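Local coordinates for protein Hpr(Ser) kinase (Coxiella burnetii, PDB 3TQF) that probably acts as an ATP-dependent kinase that phosphorylates a serine of the phosphocarrier protein HPr, and as a phosphatase that removes the phosphate again, at residues L12-M17 and L34-R39; L97-V102 and E146-N151. One frame throughout, in Å; residues are numbered along the deposited sequence.

In the fold
Both contacts are buried, wholly apolar helix-on-sheet packings that share the large mixed sheet. Interaction 1 sets helix 29-38 beside strand 10-14; interaction 2 lays helix 141-165 over strand 92-102, with strand 17-23 between the two strands in the sheet. Their centres lie about 11 Å apart, and they meet directly where Val149 packs on Ile14 and Met17. Leucine and isoleucine carry interaction 1, whereas valine joins them in interaction 2. Charge enters at the margins of these hydrocarbon cores: Arg39 NH2 forms a salt bridge with Glu146 OE2 at 2.7 Å, tying the residue just after helix 29-38 to helix 141-165.

Interaction 1. Residues L12-M17 and L34-R39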
loop_
_atom_site.group_PDB
_atom_site.type_symbol
_atom_site.label_atom_id
_atom_site.label_comp_id
_atom_site.label_asym_id
_atom_site.label_seq_id
_atom_site.Cartn_x
_atom_site.Cartn_y
_atom_site.Cartn_z
ATOM N N LEU A 12 -13.333 -9.984 10.462
ATOM C CA LEU A 12 -12.089 -10.590 10.003
ATOM C C LEU A 12 -11.362 -11.211 11.190
ATOM O O LEU A 12 -11.524 -10.764 12.327
ATOM C CB LEU A 12 -11.198 -9.524 9.364
ATOM C CG LEU A 12 -11.820 -8.700 8.231
ATOM C CD1 LEU A 12 -11.289 -7.291 8.229
ATOM C CD2 LEU A 12 -11.574 -9.370 6.888
ATOM N N VAL A 13 -10.568 -12.246 10.925
ATOM C CA VAL A 13 -9.643 -12.758 11.922
ATOM C C VAL A 13 -8.277 -12.148 11.624
ATOM O O VAL A 13 -7.744 -12.325 10.525
ATOM C CB VAL A 13 -9.569 -14.292 11.911
ATOM C CG1 VAL A 13 -8.590 -14.783 12.974
ATOM C CG2 VAL A 13 -10.951 -14.889 12.144
ATOM N N ILE A 14 -7.741 -11.406 12.596
ATOM C CA ILE A 14 -6.458 -10.731 12.473
ATOM C C ILE A 14 -5.604 -11.031 13.692
ATOM O O ILE A 14 -5.959 -10.656 14.806
ATOM C CB ILE A 14 -6.620 -9.209 12.397
ATOM C CG1 ILE A 14 -7.584 -8.814 11.274
ATOM C CG2 ILE A 14 -5.265 -8.552 12.192
ATOM C CD1 ILE A 14 -7.910 -7.317 11.236
ATOM N N ASP A 15 -4.476 -11.703 13.473
ATOM C CA ASP A 15 -3.553 -12.080 14.542
ATOM C C ASP A 15 -4.287 -12.819 15.660
ATOM O O ASP A 15 -4.125 -12.498 16.831
ATOM C CB ASP A 15 -2.835 -10.831 15.080
ATOM C CG ASP A 15 -1.666 -11.166 15.998
ATOM O OD1 ASP A 15 -1.079 -12.261 15.858
ATOM O OD2 ASP A 15 -1.336 -10.330 16.863
ATOM N N LYS A 16 -5.104 -13.797 15.278
ATOM C CA LYS A 16 -5.922 -14.597 16.213
ATOM C C LYS A 16 -7.138 -13.856 16.803
ATOM O O LYS A 16 -7.944 -14.473 17.498
ATOM C CB LYS A 16 -5.079 -15.175 17.363
ATOM C CG LYS A 16 -3.828 -15.953 16.950
ATOM C CD LYS A 16 -4.090 -17.448 16.768
ATOM C CE LYS A 16 -2.964 -18.317 17.360
ATOM N NZ LYS A 16 -1.592 -17.824 17.036
HETATM N N MSE A 17 -7.272 -12.561 16.525
HETATM C CA MSE A 17 -8.358 -11.744 17.061
HETATM C C MSE A 17 -9.491 -11.580 16.048
HETATM O O MSE A 17 -9.283 -11.070 14.949
HETATM C CB MSE A 17 -7.854 -10.339 17.406
HETATM C CG MSE A 17 -6.602 -10.264 18.260
HETATM SE SE MSE A 17 -7.001 -10.304 20.150
HETATM C CE MSE A 17 -7.117 -12.236 20.385
ATOM N N LEU A 34 -10.091 -6.736 1.789
ATOM C CA LEU A 34 -9.266 -7.320 0.739
ATOM C C LEU A 34 -7.780 -7.168 1.054
ATOM O O LEU A 34 -7.033 -8.142 1.017
ATOM C CB LEU A 34 -9.580 -6.677 -0.622
ATOM C CG LEU A 34 -8.996 -7.371 -1.865
ATOM C CD1 LEU A 34 -9.547 -8.777 -2.015
ATOM C CD2 LEU A 34 -9.265 -6.562 -3.130
ATOM N N ALA A 35 -7.357 -5.950 1.377
ATOM C CA ALA A 35 -5.953 -5.677 1.695
ATOM C C ALA A 35 -5.469 -6.510 2.884
ATOM O O ALA A 35 -4.366 -7.051 2.854
ATOM C CB ALA A 35 -5.745 -4.202 1.961
ATOM N N LEU A 36 -6.300 -6.624 3.917
ATOM C CA LEU A 36 -5.973 -7.464 5.064
ATOM C C LEU A 36 -5.867 -8.946 4.682
ATOM O O LEU A 36 -4.986 -9.646 5.182
ATOM C CB LEU A 36 -6.992 -7.264 6.185
ATOM C CG LEU A 36 -6.879 -5.918 6.913
ATOM C CD1 LEU A 36 -8.118 -5.652 7.740
ATOM C CD2 LEU A 36 -5.639 -5.876 7.788
ATOM N N ILE A 37 -6.742 -9.419 3.792
ATOM C CA ILE A 37 -6.638 -10.793 3.275
ATOM C C ILE A 37 -5.293 -10.988 2.568
ATOM O O ILE A 37 -4.656 -12.028 2.709
ATOM C CB ILE A 37 -7.780 -11.162 2.267
ATOM C CG1 ILE A 37 -9.177 -10.983 2.876
ATOM C CG2 ILE A 37 -7.626 -12.604 1.780
ATOM C CD1 ILE A 37 -9.359 -11.637 4.222
ATOM N N ASP A 38 -4.875 -9.970 1.818
ATOM C CA ASP A 38 -3.626 -9.993 1.053
ATOM C C ASP A 38 -2.401 -10.017 1.960
ATOM O O ASP A 38 -1.351 -10.510 1.567
ATOM C CB ASP A 38 -3.567 -8.778 0.114
ATOM C CG ASP A 38 -2.356 -8.795 -0.802
ATOM O OD1 ASP A 38 -2.189 -9.770 -1.566
ATOM O OD2 ASP A 38 -1.573 -7.822 -0.764
ATOM N N ARG A 39 -2.540 -9.501 3.179
ATOM C CA ARG A 39 -1.454 -9.572 4.165
ATOM C C ARG A 39 -1.438 -10.892 4.936
ATOM O O ARG A 39 -0.614 -11.065 5.818
ATOM C CB ARG A 39 -1.517 -8.420 5.171
ATOM C CG ARG A 39 -1.926 -7.071 4.591
ATOM C CD ARG A 39 -0.933 -5.960 4.836
ATOM N NE ARG A 39 -0.105 -6.129 6.022
ATOM C CZ ARG A 39 1.104 -5.590 6.155
ATOM N NH1 ARG A 39 1.621 -4.830 5.191
ATOM N NH2 ARG A 39 1.805 -5.810 7.255
#
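Leu12 and Ile14, on the first strand of a beta hairpin, meet Leu36 and Ile37 of helix 29-38, which follows the second hairpin strand by way of a loop flanked by Gly23 and Gly28. This strand-loop-helix order is consistent with a Walker A (P-loop) motif, in which the helix follows the phosphate-binding loop; here that helix packs on the sheet. The axes of strand 12-14 and helix 34-38 come within 9.9 Å, at 40° between their directions.

The contact between the two is apolar. Leu36 sits in the middle of it: its CD1 touches Leu12 CD1 at 3.6 Å and Ile14 CD1 at 3.9 Å, each strand side chain crossing Leu36 at about a right angle. Ile14 leaves the backbone to one side, but its extended CG1-CD1 arm (chi2 174°) carries the methyl over to the leucine. Being two apart, Leu12 and Ile14 lie on the same face of the strand, which is why one leucine can meet both. Branched aliphatic side chains suit this buried place, since they fill it and ask for no hydrogen-bond partner. His41 touches both Ile14 and Leu36, and Phe84 packs on Ile37.

No hydrogen bond crosses between the segments; those of the hairpin end are backbone bonds. Asp15 and Lys16 make the type I' turn of a two-residue hairpin, closed by Ile14 N to Met17 O at 2.8 Å and by Met17 N to Ile14 O at 2.9 Å. Polar residues fit here, away from the core.

Ionic contacts lie farther out. Asp15 pairs with Arg153, while Asp38 OD2 bridges to Arg39 of a second subunit. Back in the core, the second branch of Leu12 is also used: its CD2 lies 4.1 Å from Ile37 CD1.

Interaction 2. Residues L97-V102 and E146-N151; sequences LSISLV and ETLVRN
A long helix laid across the face of a mixed beta-sheet is the motif here: Leu97 and Ile99 of strand 92-102 meet Leu148 and Val149 of helix 141-165. Axes of strand 97-102 and helix 146-151 pass 10.7 Å apart at 146°, so the two elements run roughly antiparallel. The strand is an inner one, joined by backbone hydrogen bonds to strand 17-23 through Leu97 and Ile99 and to strand 126-134 through Ser98.

Alternation along the strand sorts the side chains. Leu97 and Ile99 project toward the helix, whereas Ser98 and Ser100 turn to the opposite face, where Ser98 OG makes a weak hydrogen bond to Glu121. Large aliphatic residues thus line the helix side, and Leu101 continues that line onto Ile145, one turn earlier in the helix.

Ile99 and Leu148 approach end to end. The isoleucine arm is extended, and its CD1 comes within 3.6 Å of Leu148 CD2, with CG1 behind it at 4.0 Å from that same methyl. Leu148 holds its CG trans to the backbone N (chi1 -172°), which sends the branch outward from the helix to the sheet. Val149, one residue on, is short and branched at CB, and it fits beside these longer chains: from an oblique angle its CG2 lies 3.9 Å from Ile99 CD1.

The remaining positions of segment 146-151 are polar and serve other partners. Glu146 OE1 is hydrogen-bonded to His41 NE2, Thr147 OG1 bonds back to Leu143 O, and Arg150 NH2 reaches Leu83 O of the third subunit. The helix therefore lies between the sheet and the third subunit. At the start of segment 97-102, Leu97 CD2 meets the methyl that Ile99 also touches, lying 4.1 Å from Val149 CG2.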
loop_
_atom_site.group_PDB
_atom_site.type_symbol
_atom_site.label_atom_id
_atom_site.label_comp_id
_atom_site.label_asym_id
_atom_site.label_seq_id
_atom_site.Cartn_x
_atom_site.Cartn_y
_atom_site.Cartn_z
ATOM N N LEU A 97 -12.490 -7.735 19.311
ATOM C CA LEU A 97 -12.297 -6.301 19.181
ATOM C C LEU A 97 -13.263 -5.734 18.158
ATOM O O LEU A 97 -13.638 -6.410 17.202
ATOM C CB LEU A 97 -10.858 -6.018 18.749
ATOM C CG LEU A 97 -10.420 -4.576 18.486
ATOM C CD1 LEU A 97 -10.337 -3.786 19.779
ATOM C CD2 LEU A 97 -9.079 -4.576 17.765
ATOM N N SER A 98 -13.655 -4.483 18.375
ATOM C CA SER A 98 -14.504 -3.749 17.454
ATOM C C SER A 98 -13.807 -2.444 17.099
ATOM O O SER A 98 -13.599 -1.609 17.966
ATOM C CB SER A 98 -15.849 -3.466 18.116
ATOM O OG SER A 98 -16.559 -2.444 17.438
ATOM N N ILE A 99 -13.429 -2.277 15.839
ATOM C CA ILE A 99 -12.812 -1.034 15.385
ATOM C C ILE A 99 -13.824 -0.223 14.592
ATOM O O ILE A 99 -14.475 -0.734 13.687
ATOM C CB ILE A 99 -11.570 -1.283 14.512
ATOM C CG1 ILE A 99 -10.499 -2.034 15.304
ATOM C CG2 ILE A 99 -11.002 0.036 14.005
ATOM C CD1 ILE A 99 -9.339 -2.485 14.459
ATOM N N SER A 100 -13.945 1.049 14.951
ATOM C CA SER A 100 -14.870 1.968 14.308
ATOM C C SER A 100 -14.059 3.034 13.580
ATOM O O SER A 100 -13.437 3.880 14.219
ATOM C CB SER A 100 -15.776 2.605 15.359
ATOM O OG SER A 100 -16.774 3.399 14.753
ATOM N N LEU A 101 -14.059 2.974 12.247
ATOM C CA LEU A 101 -13.288 3.900 11.419
ATOM C C LEU A 101 -14.004 5.230 11.348
ATOM O O LEU A 101 -15.136 5.294 10.886
ATOM C CB LEU A 101 -13.114 3.346 10.006
ATOM C CG LEU A 101 -12.376 2.013 9.852
ATOM C CD1 LEU A 101 -12.437 1.564 8.409
ATOM C CD2 LEU A 101 -10.933 2.120 10.324
ATOM N N VAL A 102 -13.336 6.287 11.801
ATOM C CA VAL A 102 -13.940 7.608 11.933
ATOM C C VAL A 102 -13.180 8.627 11.103
ATOM O O VAL A 102 -11.961 8.541 10.978
ATOM C CB VAL A 102 -13.924 8.069 13.402
ATOM C CG1 VAL A 102 -14.500 9.475 13.540
ATOM C CG2 VAL A 102 -14.692 7.085 14.269
ATOM N N GLU A 146 -3.681 -3.573 11.063
ATOM C CA GLU A 146 -2.970 -4.777 11.504
ATOM C C GLU A 146 -2.135 -4.493 12.743
ATOM O O GLU A 146 -2.103 -5.291 13.672
ATOM C CB GLU A 146 -2.070 -5.319 10.387
ATOM C CG GLU A 146 -1.164 -6.471 10.818
ATOM C CD GLU A 146 -0.212 -6.894 9.729
ATOM O OE1 GLU A 146 -0.627 -7.637 8.820
ATOM O OE2 GLU A 146 0.960 -6.482 9.776
ATOM N N THR A 147 -1.456 -3.353 12.744
ATOM C CA THR A 147 -0.616 -2.947 13.870
ATOM C C THR A 147 -1.462 -2.624 15.103
ATOM O O THR A 147 -1.090 -2.976 16.221
ATOM C CB THR A 147 0.252 -1.734 13.500
ATOM O OG1 THR A 147 0.977 -2.023 12.300
ATOM C CG2 THR A 147 1.235 -1.415 14.608
ATOM N N LEU A 148 -2.599 -1.965 14.886
ATOM C CA LEU A 148 -3.542 -1.658 15.960
ATOM C C LEU A 148 -4.040 -2.924 16.642
ATOM O O LEU A 148 -4.193 -2.953 17.865
ATOM C CB LEU A 148 -4.741 -0.899 15.405
ATOM C CG LEU A 148 -5.734 -0.341 16.419
ATOM C CD1 LEU A 148 -5.165 0.887 17.113
ATOM C CD2 LEU A 148 -7.039 -0.009 15.724
ATOM N N VAL A 149 -4.303 -3.959 15.846
ATOM C CA VAL A 149 -4.866 -5.212 16.354
ATOM C C VAL A 149 -3.819 -6.013 17.107
ATOM O O VAL A 149 -4.111 -6.586 18.146
ATOM C CB VAL A 149 -5.466 -6.075 15.215
ATOM C CG1 VAL A 149 -5.886 -7.443 15.729
ATOM C CG2 VAL A 149 -6.653 -5.364 14.577
ATOM N N ARG A 150 -2.599 -6.050 16.582
ATOM C CA ARG A 150 -1.494 -6.764 17.234
ATOM C C ARG A 150 -1.138 -6.117 18.566
ATOM O O ARG A 150 -0.830 -6.812 19.532
ATOM C CB ARG A 150 -0.266 -6.810 16.320
ATOM C CG ARG A 150 -0.476 -7.642 15.059
ATOM C CD ARG A 150 0.671 -7.487 14.096
ATOM N NE ARG A 150 1.887 -8.090 14.628
ATOM C CZ ARG A 150 3.125 -7.739 14.294
ATOM N NH1 ARG A 150 3.350 -6.766 13.417
ATOM N NH2 ARG A 150 4.151 -8.364 14.851
ATOM N N ASN A 151 -1.185 -4.789 18.611
ATOM C CA ASN A 151 -0.986 -4.049 19.857
ATOM C C ASN A 151 -2.072 -4.362 20.863
ATOM O O ASN A 151 -1.801 -4.478 22.058
ATOM C CB ASN A 151 -0.951 -2.531 19.608
ATOM C CG ASN A 151 0.460 -1.978 19.540
ATOM O OD1 ASN A 151 1.413 -2.700 19.269
ATOM N ND2 ASN A 151 0.595 -0.687 19.794
#